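Local coordinates for pesticidial crystal protein CRY2AA (Bacillus thuringiensis serovar kurstaki, PDB 1I5P), which promotes colloid-osmotic lysis after binding to midgut epithelial cells of mosquito and moth larvae, acting as an insecticidal pore-forming delta-endotoxin, at residues F60-V65 with V256-L261; R72-L77 with L185-D190; N303-L308 with N480-H485; G325-T330 with E385-S390; T331-N336 with G407-R412. All coordinates share one frame; numbering follows the deposited sequence.

Contact 1: F60-V65 with V256-L261; sequences FLLKKV and VSIWSL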
# COMPACT_ATOMS: atom_id res chain seq x y z
N PHE A 60 -5.73 -12.40 3.44
CA PHE A 60 -6.08 -13.30 4.54
C PHE A 60 -5.69 -12.70 5.89
O PHE A 60 -6.49 -12.68 6.83
CB PHE A 60 -5.37 -14.64 4.33
CG PHE A 60 -5.36 -15.53 5.54
CD1 PHE A 60 -6.49 -16.25 5.90
CD2 PHE A 60 -4.20 -15.66 6.31
CE1 PHE A 60 -6.47 -17.10 7.01
CE2 PHE A 60 -4.17 -16.50 7.42
CZ PHE A 60 -5.31 -17.23 7.77
N LEU A 61 -4.46 -12.22 6.00
CA LEU A 61 -4.00 -11.64 7.26
C LEU A 61 -4.80 -10.39 7.61
O LEU A 61 -5.18 -10.18 8.76
CB LEU A 61 -2.50 -11.34 7.20
CG LEU A 61 -1.63 -12.59 7.04
CD1 LEU A 61 -0.15 -12.21 6.98
CD2 LEU A 61 -1.89 -13.54 8.21
N LEU A 62 -5.08 -9.56 6.60
CA LEU A 62 -5.87 -8.35 6.81
C LEU A 62 -7.22 -8.72 7.42
O LEU A 62 -7.69 -8.06 8.34
CB LEU A 62 -6.07 -7.61 5.48
CG LEU A 62 -4.90 -6.76 4.95
CD1 LEU A 62 -5.14 -6.38 3.50
CD2 LEU A 62 -4.75 -5.52 5.82
N LYS A 63 -7.84 -9.78 6.91
CA LYS A 63 -9.14 -10.23 7.41
C LYS A 63 -9.09 -10.84 8.81
O LYS A 63 -10.06 -10.75 9.56
CB LYS A 63 -9.75 -11.22 6.43
CG LYS A 63 -10.29 -10.58 5.16
CD LYS A 63 -10.90 -11.61 4.23
CE LYS A 63 -11.67 -10.94 3.10
NZ LYS A 63 -12.92 -10.28 3.55
N LYS A 64 -7.97 -11.47 9.16
CA LYS A 64 -7.82 -12.06 10.49
C LYS A 64 -7.75 -10.95 11.53
O LYS A 64 -8.39 -11.02 12.58
CB LYS A 64 -6.54 -12.90 10.56
CG LYS A 64 -6.68 -14.30 9.98
CD LYS A 64 -7.67 -15.13 10.79
CE LYS A 64 -7.73 -16.57 10.28
NZ LYS A 64 -8.75 -17.38 11.01
N VAL A 65 -6.96 -9.92 11.23
CA VAL A 65 -6.79 -8.78 12.12
C VAL A 65 -8.05 -7.92 12.11
O VAL A 65 -8.39 -7.29 13.12
CB VAL A 65 -5.59 -7.91 11.65
CG1 VAL A 65 -5.53 -6.61 12.46
CG2 VAL A 65 -4.30 -8.69 11.80
N VAL A 256 5.06 -6.73 6.54
CA VAL A 256 5.70 -5.94 7.58
C VAL A 256 4.68 -4.99 8.20
O VAL A 256 4.67 -4.79 9.42
CB VAL A 256 6.88 -5.13 7.03
CG1 VAL A 256 7.51 -4.31 8.14
CG2 VAL A 256 7.92 -6.07 6.42
N SER A 257 3.82 -4.42 7.36
CA SER A 257 2.79 -3.48 7.81
C SER A 257 1.69 -4.13 8.65
O SER A 257 1.04 -3.46 9.46
CB SER A 257 2.15 -2.79 6.62
OG SER A 257 3.05 -1.87 6.02
N ILE A 258 1.46 -5.43 8.46
CA ILE A 258 0.43 -6.08 9.25
C ILE A 258 0.98 -6.66 10.56
O ILE A 258 0.25 -6.76 11.54
CB ILE A 258 -0.29 -7.20 8.45
CG1 ILE A 258 -1.63 -7.53 9.11
CG2 ILE A 258 0.59 -8.45 8.38
CD1 ILE A 258 -2.64 -6.39 9.07
N TRP A 259 2.27 -7.00 10.58
CA TRP A 259 2.88 -7.57 11.79
C TRP A 259 2.74 -6.68 13.02
O TRP A 259 2.37 -7.15 14.09
CB TRP A 259 4.36 -7.86 11.57
CG TRP A 259 4.64 -8.86 10.49
CD1 TRP A 259 3.78 -9.79 9.97
CD2 TRP A 259 5.88 -9.04 9.80
NE1 TRP A 259 4.41 -10.54 9.00
CE2 TRP A 259 5.70 -10.09 8.88
CE3 TRP A 259 7.13 -8.41 9.87
CZ2 TRP A 259 6.72 -10.53 8.03
CZ3 TRP A 259 8.15 -8.85 9.03
CH2 TRP A 259 7.93 -9.90 8.12
N SER A 260 3.04 -5.39 12.86
CA SER A 260 2.95 -4.46 13.97
C SER A 260 1.50 -4.15 14.34
O SER A 260 1.24 -3.32 15.21
CB SER A 260 3.72 -3.17 13.65
OG SER A 260 3.21 -2.53 12.49
N LEU A 261 0.56 -4.81 13.66
CA LEU A 261 -0.86 -4.63 13.95
C LEU A 261 -1.44 -5.93 14.51
O LEU A 261 -2.60 -5.98 14.90
CB LEU A 261 -1.64 -4.21 12.70
CG LEU A 261 -1.32 -2.79 12.19
CD1 LEU A 261 -2.13 -2.50 10.94
CD2 LEU A 261 -1.61 -1.76 13.28
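Leu61 O is held by two backbone donors, Val65 N at 3.1 Å and, weakly, Lys64 N. These bonds close the last turn of helix 53-65 in the N-terminal helical bundle, and the turn offers Leu61, Leu62 and Val65 to helix 238-259. There a single residue, Ile258, receives all three, a compact example of apolar helix packing in which CG2 takes one partner and the CD1 end takes two. Ile258 CG1 stands anti to the backbone N (chi1 -161°), which leaves CG2 between the backbone N and the carbonyl carbon. Ile258 CG2 meets Leu61 CD1 at 4.1 Å. At the far end of the side chain, Ile258 CD1 touches both Leu62 CD2, at 4.0 Å, and Val65 CG2, at 3.9 Å. Val65 and Ile258 approach tip to tip, whereas the two leucines lie obliquely across the isoleucine. The neighbouring Trp259 serves another interface, its NE1 bonded to Asn182 of helix 170-193, while Leu62 and Leu261 both pack on Val269. Beyond Ile258 the chain turns through a bond from Leu261 N to Ile258 O of 2.9 Å, and Leu261 O comes to lie 3.9 Å from Val65 CG1.

Contact 2: R72-L77 with L185-D190; sequences RILSEL and LSFIRD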
# COMPACT_ATOMS: atom_id res chain seq x y z
N ARG A 72 -7.27 -17.57 15.58
CA ARG A 72 -6.25 -18.51 15.17
C ARG A 72 -5.91 -18.34 13.69
O ARG A 72 -6.77 -18.48 12.81
CB ARG A 72 -6.73 -19.94 15.44
CG ARG A 72 -5.64 -20.99 15.34
CD ARG A 72 -6.21 -22.38 15.59
NE ARG A 72 -5.20 -23.42 15.41
CZ ARG A 72 -5.44 -24.73 15.45
NH1 ARG A 72 -6.68 -25.17 15.67
NH2 ARG A 72 -4.46 -25.59 15.28
N ILE A 73 -4.64 -18.06 13.43
CA ILE A 73 -4.17 -17.83 12.07
C ILE A 73 -3.37 -18.98 11.45
O ILE A 73 -3.63 -19.38 10.32
CB ILE A 73 -3.26 -16.57 12.02
CG1 ILE A 73 -4.05 -15.32 12.41
CG2 ILE A 73 -2.69 -16.40 10.61
CD1 ILE A 73 -3.18 -14.07 12.58
N LEU A 74 -2.40 -19.49 12.19
CA LEU A 74 -1.50 -20.52 11.69
C LEU A 74 -2.07 -21.71 10.91
O LEU A 74 -1.53 -22.08 9.88
CB LEU A 74 -0.60 -21.05 12.81
CG LEU A 74 0.68 -21.73 12.30
CD1 LEU A 74 1.54 -20.68 11.60
CD2 LEU A 74 1.44 -22.38 13.44
N SER A 75 -3.16 -22.30 11.40
CA SER A 75 -3.73 -23.44 10.69
C SER A 75 -4.22 -23.11 9.29
O SER A 75 -3.90 -23.82 8.33
CB SER A 75 -4.87 -24.06 11.50
OG SER A 75 -5.34 -25.23 10.85
N GLU A 76 -5.00 -22.04 9.15
CA GLU A 76 -5.50 -21.67 7.84
C GLU A 76 -4.38 -21.09 6.98
O GLU A 76 -4.34 -21.32 5.77
CB GLU A 76 -6.66 -20.68 7.98
CG GLU A 76 -7.93 -21.33 8.52
CD GLU A 76 -9.01 -20.34 8.91
OE1 GLU A 76 -10.03 -20.77 9.47
OE2 GLU A 76 -8.83 -19.13 8.65
N LEU A 77 -3.46 -20.36 7.60
CA LEU A 77 -2.35 -19.79 6.85
C LEU A 77 -1.58 -20.91 6.16
O LEU A 77 -1.27 -20.82 4.97
CB LEU A 77 -1.41 -19.03 7.78
CG LEU A 77 -0.10 -18.59 7.12
CD1 LEU A 77 -0.39 -17.69 5.91
CD2 LEU A 77 0.76 -17.86 8.14
N LEU A 185 5.30 -15.29 13.43
CA LEU A 185 4.57 -14.26 14.14
C LEU A 185 3.10 -14.63 14.33
O LEU A 185 2.51 -14.32 15.36
CB LEU A 185 4.69 -12.92 13.42
CG LEU A 185 6.08 -12.27 13.48
CD1 LEU A 185 6.10 -10.97 12.67
CD2 LEU A 185 6.46 -12.00 14.93
N SER A 186 2.54 -15.32 13.33
CA SER A 186 1.15 -15.76 13.40
C SER A 186 1.04 -16.79 14.51
O SER A 186 0.05 -16.82 15.26
CB SER A 186 0.72 -16.38 12.07
OG SER A 186 0.69 -15.41 11.03
N PHE A 187 2.06 -17.65 14.59
CA PHE A 187 2.15 -18.70 15.60
C PHE A 187 2.15 -18.09 16.99
O PHE A 187 1.40 -18.50 17.87
CB PHE A 187 3.45 -19.50 15.37
CG PHE A 187 3.93 -20.26 16.58
CD1 PHE A 187 3.27 -21.42 17.00
CD2 PHE A 187 5.02 -19.81 17.32
CE1 PHE A 187 3.70 -22.12 18.13
CE2 PHE A 187 5.46 -20.51 18.45
CZ PHE A 187 4.80 -21.66 18.85
N ILE A 188 3.01 -17.09 17.18
CA ILE A 188 3.11 -16.40 18.46
C ILE A 188 1.78 -15.76 18.85
O ILE A 188 1.32 -15.89 19.98
CB ILE A 188 4.22 -15.33 18.40
CG1 ILE A 188 5.58 -16.02 18.25
CG2 ILE A 188 4.18 -14.45 19.65
CD1 ILE A 188 6.73 -15.09 17.89
N ARG A 189 1.15 -15.09 17.89
CA ARG A 189 -0.14 -14.46 18.14
C ARG A 189 -1.18 -15.51 18.52
O ARG A 189 -2.03 -15.27 19.38
CB ARG A 189 -0.61 -13.69 16.90
CG ARG A 189 -1.84 -12.81 17.13
CD ARG A 189 -2.30 -12.20 15.82
NE ARG A 189 -3.32 -11.16 15.99
CZ ARG A 189 -4.61 -11.31 15.68
NH1 ARG A 189 -5.04 -12.46 15.18
NH2 ARG A 189 -5.45 -10.30 15.83
N ASP A 190 -1.11 -16.67 17.88
CA ASP A 190 -2.06 -17.75 18.17
C ASP A 190 -1.94 -18.20 19.62
O ASP A 190 -2.95 -18.38 20.30
CB ASP A 190 -1.81 -18.95 17.24
CG ASP A 190 -2.40 -18.76 15.85
OD1 ASP A 190 -3.10 -17.74 15.62
OD2 ASP A 190 -2.18 -19.63 14.98
O HOH W 1 -2.39 -22.26 15.40
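The Arg72 guanidinium and the Asp190 carboxylate stand with their planes 82° apart, and a water joins them. It sits in plane at the edge of the guanidinium, accepting from Arg72 NE and donating to Asp190 OD2 at 2.7 Å, while Ser75 CB lies over one guanidinium face, toward the rim. Leu74 CD2 reaches the Phe187 ring obliquely and Phe127 of helix 107-135 meets that ring edge-to-face; Leu74 and Phe187 themselves run side by side, pointing the same way.

The carboxylate is spread across the start of helix 74-81, its two oxygens meeting two successive N-H groups. Asp190 OD1 accepts from Ile73 N at 2.7 Å in a nearly straight bond (170°), met on its syn side a little out of the carboxylate plane. Asp190 OD2 uses its syn lone pair for Leu74 N at 2.8 Å.

Beside this polar centre, Ile73 packs on Ser186 and Arg189 and also touches Phe60 and Leu61 of helix 53-65. Ile73 CG2 lies 3.5 Å from Ser186 OG, itself bonded to Asn182 O, and Ile73 CD1 lies 3.6 Å from Arg189 NH1. That guanidinium donates from NE to Phe262 O and from NH1 to Gly70 O. Leu77 CD2 approaches the same serine from the next helical turn.

Arg72 makes its salt bridge elsewhere, with Asp132, and Arg72 NE stays 4.9 Å from Asp190 OD2. The buried Asp190 carboxylate thus takes donors on both oxygens at the N-terminal end of a helix, a setting that would be expected to favour its ionised form.

Contact 3: N303-L308 with N480-H485; sequences NSNYIL and NGTMIH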
# COMPACT_ATOMS: atom_id res chain seq x y z
N ASN A 303 -2.38 15.77 -3.61
CA ASN A 303 -3.84 15.73 -3.57
C ASN A 303 -4.36 14.32 -3.32
O ASN A 303 -5.44 13.97 -3.78
CB ASN A 303 -4.43 16.27 -4.87
CG ASN A 303 -4.26 17.78 -5.03
OD1 ASN A 303 -4.00 18.48 -4.06
ND2 ASN A 303 -4.42 18.27 -6.26
N SER A 304 -3.60 13.51 -2.59
CA SER A 304 -4.02 12.14 -2.29
C SER A 304 -5.25 12.10 -1.39
O SER A 304 -5.95 11.09 -1.34
CB SER A 304 -2.90 11.36 -1.60
OG SER A 304 -2.04 10.74 -2.54
N ASN A 305 -5.51 13.19 -0.68
CA ASN A 305 -6.66 13.25 0.22
C ASN A 305 -7.94 13.66 -0.51
O ASN A 305 -9.02 13.66 0.08
CB ASN A 305 -6.36 14.20 1.38
CG ASN A 305 -6.07 15.61 0.92
OD1 ASN A 305 -5.34 15.83 -0.04
ND2 ASN A 305 -6.62 16.59 1.63
N TYR A 306 -7.82 14.00 -1.79
CA TYR A 306 -8.98 14.38 -2.58
C TYR A 306 -9.52 13.19 -3.37
O TYR A 306 -8.86 12.15 -3.46
CB TYR A 306 -8.62 15.52 -3.54
CG TYR A 306 -8.52 16.86 -2.86
CD1 TYR A 306 -7.34 17.26 -2.23
CD2 TYR A 306 -9.63 17.71 -2.78
CE1 TYR A 306 -7.27 18.47 -1.53
CE2 TYR A 306 -9.56 18.92 -2.09
CZ TYR A 306 -8.39 19.29 -1.47
OH TYR A 306 -8.35 20.47 -0.78
N ILE A 307 -10.71 13.35 -3.92
CA ILE A 307 -11.34 12.29 -4.70
C ILE A 307 -11.09 12.50 -6.19
O ILE A 307 -11.60 13.43 -6.81
CB ILE A 307 -12.85 12.21 -4.41
CG1 ILE A 307 -13.05 11.84 -2.94
CG2 ILE A 307 -13.52 11.20 -5.33
CD1 ILE A 307 -14.49 11.77 -2.50
N LEU A 308 -10.27 11.61 -6.76
CA LEU A 308 -9.88 11.65 -8.17
C LEU A 308 -11.09 11.65 -9.10
O LEU A 308 -11.94 10.77 -9.03
CB LEU A 308 -8.99 10.44 -8.49
CG LEU A 308 -8.46 10.29 -9.92
CD1 LEU A 308 -7.56 11.47 -10.26
CD2 LEU A 308 -7.68 8.97 -10.04
N ASN A 480 -15.34 20.29 0.74
CA ASN A 480 -14.10 20.82 0.15
C ASN A 480 -13.46 19.87 -0.87
O ASN A 480 -12.39 20.15 -1.42
CB ASN A 480 -13.10 21.18 1.26
CG ASN A 480 -12.38 19.98 1.84
OD1 ASN A 480 -12.86 18.85 1.77
ND2 ASN A 480 -11.22 20.23 2.44
N GLY A 481 -14.13 18.75 -1.13
CA GLY A 481 -13.64 17.79 -2.10
C GLY A 481 -12.87 16.60 -1.55
O GLY A 481 -12.57 15.66 -2.29
N THR A 482 -12.55 16.61 -0.26
CA THR A 482 -11.79 15.52 0.32
C THR A 482 -12.64 14.35 0.80
O THR A 482 -13.86 14.42 0.87
CB THR A 482 -10.92 16.00 1.49
OG1 THR A 482 -11.77 16.50 2.54
CG2 THR A 482 -9.97 17.10 1.03
N MET A 483 -11.94 13.27 1.16
CA MET A 483 -12.56 12.05 1.63
C MET A 483 -13.18 12.09 3.01
O MET A 483 -12.60 12.62 3.96
CB MET A 483 -11.54 10.91 1.66
CG MET A 483 -10.95 10.48 0.35
SD MET A 483 -9.64 9.28 0.66
CE MET A 483 -8.92 9.17 -0.99
N ILE A 484 -14.37 11.52 3.12
CA ILE A 484 -15.03 11.39 4.41
C ILE A 484 -14.93 9.87 4.61
O ILE A 484 -15.43 9.09 3.79
CB ILE A 484 -16.51 11.83 4.38
CG1 ILE A 484 -16.59 13.36 4.22
CG2 ILE A 484 -17.21 11.37 5.67
CD1 ILE A 484 -18.01 13.92 4.22
N HIS A 485 -14.25 9.47 5.68
CA HIS A 485 -14.05 8.06 5.97
C HIS A 485 -15.27 7.37 6.55
O HIS A 485 -15.90 7.88 7.47
CB HIS A 485 -12.87 7.92 6.93
CG HIS A 485 -11.60 8.49 6.38
ND1 HIS A 485 -10.77 7.77 5.55
CD2 HIS A 485 -11.08 9.74 6.45
CE1 HIS A 485 -9.79 8.55 5.13
NE2 HIS A 485 -9.96 9.75 5.66
O HOH W 2 -10.32 22.07 -1.33
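The Tyr306 ring takes the methyl of Thr482 over one face, Thr482 CG2 standing 3.7 Å from the ring centroid and only 13° off the normal, a CH-pi contact. It marks a junction in the three-domain toxin fold, where a type I turn, Asn303 to Tyr306, before the first long strand of the beta-prism meets the chain entering strand 483-486 of the C-terminal beta-sandwich. At the ring's edge, near its plane, Asn480 O lies 3.2 Å from Tyr306 CE2, and a water links that oxygen to Tyr306 OH.

Thr482 CG2 also has Asn305 ND2 at 3.4 Å, an amide that donates to Ala501 O. Met483 runs extended past the turn and brings CE to 3.6 Å from Ser304 O, while its side chain crosses that of Ile307 obliquely, CG against CG1. Backbones are joined by a single bridge, Tyr306 with Thr482: Met483 N donates to Asn305 O at 3.1 Å, and Ile307 N bonds Gly481 O weakly.

An Asx turn shapes the approach to the strand. Asn480 OD1 accepts from Thr482 N above its carbonyl plane, and from Thr482 OG1 in that plane, on a lone pair, at 2.7 Å.

Contact 4: G325-T330 with E385-S390; sequences GLPGST and EGVATS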
# COMPACT_ATOMS: atom_id res chain seq x y z
N GLY A 325 13.00 11.36 -50.58
CA GLY A 325 12.94 10.26 -51.53
C GLY A 325 12.30 9.00 -51.00
O GLY A 325 11.91 8.12 -51.77
N LEU A 326 12.21 8.89 -49.68
CA LEU A 326 11.62 7.71 -49.05
C LEU A 326 10.11 7.68 -49.23
O LEU A 326 9.47 8.72 -49.40
CB LEU A 326 11.95 7.67 -47.55
CG LEU A 326 13.39 7.33 -47.14
CD1 LEU A 326 13.54 7.55 -45.65
CD2 LEU A 326 13.73 5.89 -47.53
N PRO A 327 9.53 6.47 -49.19
CA PRO A 327 8.08 6.33 -49.34
C PRO A 327 7.39 6.40 -47.97
O PRO A 327 8.01 6.80 -46.98
CB PRO A 327 7.96 4.96 -50.02
CG PRO A 327 9.05 4.18 -49.35
CD PRO A 327 10.21 5.16 -49.18
N GLY A 328 6.12 6.02 -47.90
CA GLY A 328 5.40 6.06 -46.63
C GLY A 328 5.45 7.39 -45.89
O GLY A 328 5.63 8.44 -46.50
N SER A 329 5.29 7.33 -44.57
CA SER A 329 5.30 8.54 -43.75
C SER A 329 5.67 8.26 -42.30
O SER A 329 6.04 7.14 -41.94
CB SER A 329 3.92 9.21 -43.82
OG SER A 329 3.94 10.47 -43.16
N THR A 330 5.57 9.29 -41.46
CA THR A 330 5.89 9.17 -40.04
C THR A 330 4.83 9.86 -39.17
O THR A 330 4.58 11.06 -39.31
CB THR A 330 7.27 9.78 -39.73
OG1 THR A 330 8.29 8.95 -40.30
CG2 THR A 330 7.49 9.89 -38.23
N GLU A 385 6.18 -0.26 -40.42
CA GLU A 385 5.60 -1.02 -41.52
C GLU A 385 6.03 -0.50 -42.89
O GLU A 385 6.64 0.57 -43.00
CB GLU A 385 4.07 -1.00 -41.42
CG GLU A 385 3.50 0.14 -40.58
CD GLU A 385 3.04 -0.32 -39.20
OE1 GLU A 385 3.42 -1.43 -38.78
OE2 GLU A 385 2.30 0.44 -38.53
N GLY A 386 5.70 -1.26 -43.93
CA GLY A 386 6.06 -0.87 -45.28
C GLY A 386 7.56 -0.84 -45.49
O GLY A 386 8.25 -1.83 -45.25
N VAL A 387 8.07 0.31 -45.94
CA VAL A 387 9.49 0.46 -46.18
C VAL A 387 10.12 1.47 -45.22
O VAL A 387 11.22 1.24 -44.70
CB VAL A 387 9.77 0.93 -47.64
CG1 VAL A 387 10.71 -0.04 -48.33
CG2 VAL A 387 8.46 1.04 -48.41
N ALA A 388 9.43 2.58 -44.98
CA ALA A 388 9.94 3.61 -44.09
C ALA A 388 8.85 4.26 -43.26
O ALA A 388 9.02 5.37 -42.75
CB ALA A 388 10.69 4.66 -44.89
N THR A 389 7.71 3.59 -43.14
CA THR A 389 6.60 4.12 -42.37
C THR A 389 6.72 3.69 -40.91
O THR A 389 6.95 2.52 -40.63
CB THR A 389 5.24 3.62 -42.91
OG1 THR A 389 5.05 4.11 -44.25
CG2 THR A 389 4.10 4.09 -42.03
N SER A 390 6.59 4.65 -40.00
CA SER A 390 6.67 4.37 -38.57
C SER A 390 5.60 5.15 -37.82
O SER A 390 5.06 6.14 -38.33
CB SER A 390 8.04 4.74 -38.02
OG SER A 390 8.18 6.15 -37.93
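Ser329 and Thr389 join the starts of two parallel strands, 329-342 and 389-393, in a sheet of the beta-prism domain, and the closer packing of the contact lies here. Ser329 O accepts from Ser390 N at 3.2 Å and also receives Thr389 CA at 3.1 Å in a CA-H...O contact. The Thr389 side chain adds a bond of its own: with OG1 beside the backbone N (chi1 -64°), it accepts from Ser329 N at 3.2 Å. Gly328, which has no side chain, lets Thr389 OG1 lie 3.1 Å from its CA.

Toward the solvent the contact passes to exposed loop residues, and the fit becomes looser. The hairpin between strands 381-385 and 389-393, closed by paired backbone bonds of Glu385 and Thr389, turns Ala388 CB toward Leu326 CD1 at 4.1 Å. Val387 crosses the Pro327 ring at about a right angle; its CG2 is modelled unusually near Pro327 CG, with a chi1 far from any staggered value, so the closeness of that exposed pair is doubtful.

Asn322 ties the two sides together, its ND2 donating to Pro327 O and weakly to Ala388 O, and its OD1 pairing with Thr330 OG1. On the sheet face carrying Thr330 and Ser390, the bridge pair, Thr330 OG1 lies 3.7 Å from Ser390 OG.

Contact 5: T331-N336 with G407-R412; sequences TTHSLN and GAFSAR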
# COMPACT_ATOMS: atom_id res chain seq x y z
N THR A 331 4.23 9.10 -38.27
CA THR A 331 3.20 9.63 -37.39
C THR A 331 3.61 9.52 -35.92
O THR A 331 4.31 8.58 -35.53
CB THR A 331 1.87 8.88 -37.57
OG1 THR A 331 1.49 8.93 -38.95
CG2 THR A 331 0.78 9.50 -36.72
N THR A 332 3.17 10.48 -35.12
CA THR A 332 3.48 10.50 -33.71
C THR A 332 2.28 10.95 -32.88
O THR A 332 1.82 12.09 -33.00
CB THR A 332 4.68 11.44 -33.41
OG1 THR A 332 4.89 11.53 -32.00
CG2 THR A 332 4.42 12.82 -33.97
N HIS A 333 1.75 10.03 -32.08
CA HIS A 333 0.61 10.30 -31.20
C HIS A 333 1.19 10.57 -29.82
O HIS A 333 1.69 9.66 -29.16
CB HIS A 333 -0.32 9.10 -31.15
CG HIS A 333 -0.85 8.68 -32.48
ND1 HIS A 333 -1.72 9.46 -33.21
CD2 HIS A 333 -0.63 7.57 -33.22
CE1 HIS A 333 -2.01 8.85 -34.35
NE2 HIS A 333 -1.36 7.70 -34.38
N SER A 334 1.13 11.83 -29.40
CA SER A 334 1.71 12.21 -28.12
C SER A 334 0.79 12.97 -27.17
O SER A 334 -0.21 13.56 -27.58
CB SER A 334 2.95 13.06 -28.37
OG SER A 334 2.60 14.23 -29.09
N LEU A 335 1.16 12.93 -25.89
CA LEU A 335 0.46 13.66 -24.84
C LEU A 335 1.52 14.65 -24.40
O LEU A 335 2.51 14.28 -23.76
CB LEU A 335 0.09 12.74 -23.67
CG LEU A 335 -0.51 13.48 -22.46
CD1 LEU A 335 -1.79 14.18 -22.85
CD2 LEU A 335 -0.76 12.49 -21.32
N ASN A 336 1.32 15.90 -24.77
CA ASN A 336 2.28 16.96 -24.49
C ASN A 336 2.12 17.67 -23.16
O ASN A 336 3.08 18.24 -22.64
CB ASN A 336 2.22 17.99 -25.62
CG ASN A 336 2.70 17.42 -26.96
OD1 ASN A 336 2.29 16.33 -27.36
ND2 ASN A 336 3.55 18.17 -27.64
N GLY A 407 -8.88 8.46 -22.19
CA GLY A 407 -7.47 8.80 -22.11
C GLY A 407 -7.00 9.46 -23.38
O GLY A 407 -7.81 9.84 -24.22
N ALA A 408 -5.68 9.59 -23.54
CA ALA A 408 -5.14 10.24 -24.72
C ALA A 408 -5.30 9.38 -25.97
O ALA A 408 -5.79 9.86 -26.99
CB ALA A 408 -3.67 10.57 -24.50
N PHE A 409 -4.89 8.12 -25.90
CA PHE A 409 -4.98 7.24 -27.05
C PHE A 409 -5.41 5.83 -26.71
O PHE A 409 -5.43 5.43 -25.55
CB PHE A 409 -3.64 7.19 -27.78
CG PHE A 409 -3.11 8.54 -28.18
CD1 PHE A 409 -2.19 9.21 -27.38
CD2 PHE A 409 -3.57 9.16 -29.34
CE1 PHE A 409 -1.72 10.48 -27.74
CE2 PHE A 409 -3.12 10.42 -29.70
CZ PHE A 409 -2.19 11.08 -28.90
N SER A 410 -5.74 5.07 -27.76
CA SER A 410 -6.19 3.69 -27.62
C SER A 410 -5.31 2.88 -26.69
O SER A 410 -4.09 3.06 -26.65
CB SER A 410 -6.24 3.03 -28.99
OG SER A 410 -7.14 3.71 -29.84
N ALA A 411 -5.93 1.97 -25.94
CA ALA A 411 -5.22 1.12 -25.00
C ALA A 411 -4.46 -0.00 -25.70
O ALA A 411 -4.93 -0.57 -26.69
CB ALA A 411 -6.20 0.51 -24.01
N ARG A 412 -3.28 -0.30 -25.17
CA ARG A 412 -2.41 -1.35 -25.69
C ARG A 412 -1.20 -1.46 -24.77
O ARG A 412 -0.93 -0.55 -23.98
CB ARG A 412 -1.98 -1.05 -27.13
CG ARG A 412 -1.32 0.30 -27.35
CD ARG A 412 -1.01 0.52 -28.84
NE ARG A 412 -0.03 -0.44 -29.36
CZ ARG A 412 0.51 -0.38 -30.57
NH1 ARG A 412 0.17 0.60 -31.40
NH2 ARG A 412 1.40 -1.29 -30.96
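His333 CB rests on one face of the Phe409 ring, and aromatic contact dominates this meeting of a long beta-prism strand with the loop that follows strand 405-407. The CH-pi geometry is close to vertical: His333 CB lies 3.6 Å from the ring centroid, 18° off the normal, displaced toward the CE2-CZ side of the rim. The two rings themselves meet obliquely, centroids 5.3 Å apart and planes at 52°, so it is the methylene rather than the imidazole that covers the phenyl face. Phe409 CB points from the loop toward the strand, and CG lies anti to the carbonyl carbon (chi1 -55°).

Polar backbone meets the ring at its edge. Ser334 O approaches near the ring plane, 3.4 Å from Phe409 CZ, where the weakly positive rim would be expected to suit a carbonyl oxygen. The purely apolar share is smaller: Leu335 CD1 reaches Ala408 CB at 4.4 Å.

Hydrogen bonds act around the contact instead of across it. Ser334 OG donates to Asn336 OD1 at 2.7 Å, in the plane of the amide carbonyl, while His333 ND1 pairs with Ser317 OG and so helps to set the imidazole.

Within the domain, strand 329-342 has strands 308-321 and 389-393 as neighbours, both joined to it by backbone bonds. Phe409 also packs on Arg315 and Ser317 of strand 308-321, and Leu335 and Ala408 share Phe360, so the contact joins the loop after strand 405-407, from the four-stranded sheet, to the sheet holding strands 308-321, 329-342 and 360-363.

Contacts 1 and 2 belong to the helical bundle, with centres 11 Å apart; contact 2 is nested within the loop closed by contact 1, and Lys64 links them by a salt bridge to Glu76 and a probable hydrogen bond to Arg72 O. The others come later in the chain. Contact 3, about 26 Å from contact 1 between centres, closes a loop that encloses contacts 4 and 5 and ties the beta-prism to the C-terminal sandwich. Contacts 4 and 5 share strand 329-342, alternate along the chain, have centres about 20 Å apart and meet through a probable hydrogen bond, Thr331 N with Ser390 O. Centres of contacts 2 and 4 are about 63 Å apart, so the five are spread widely over the three-domain toxin.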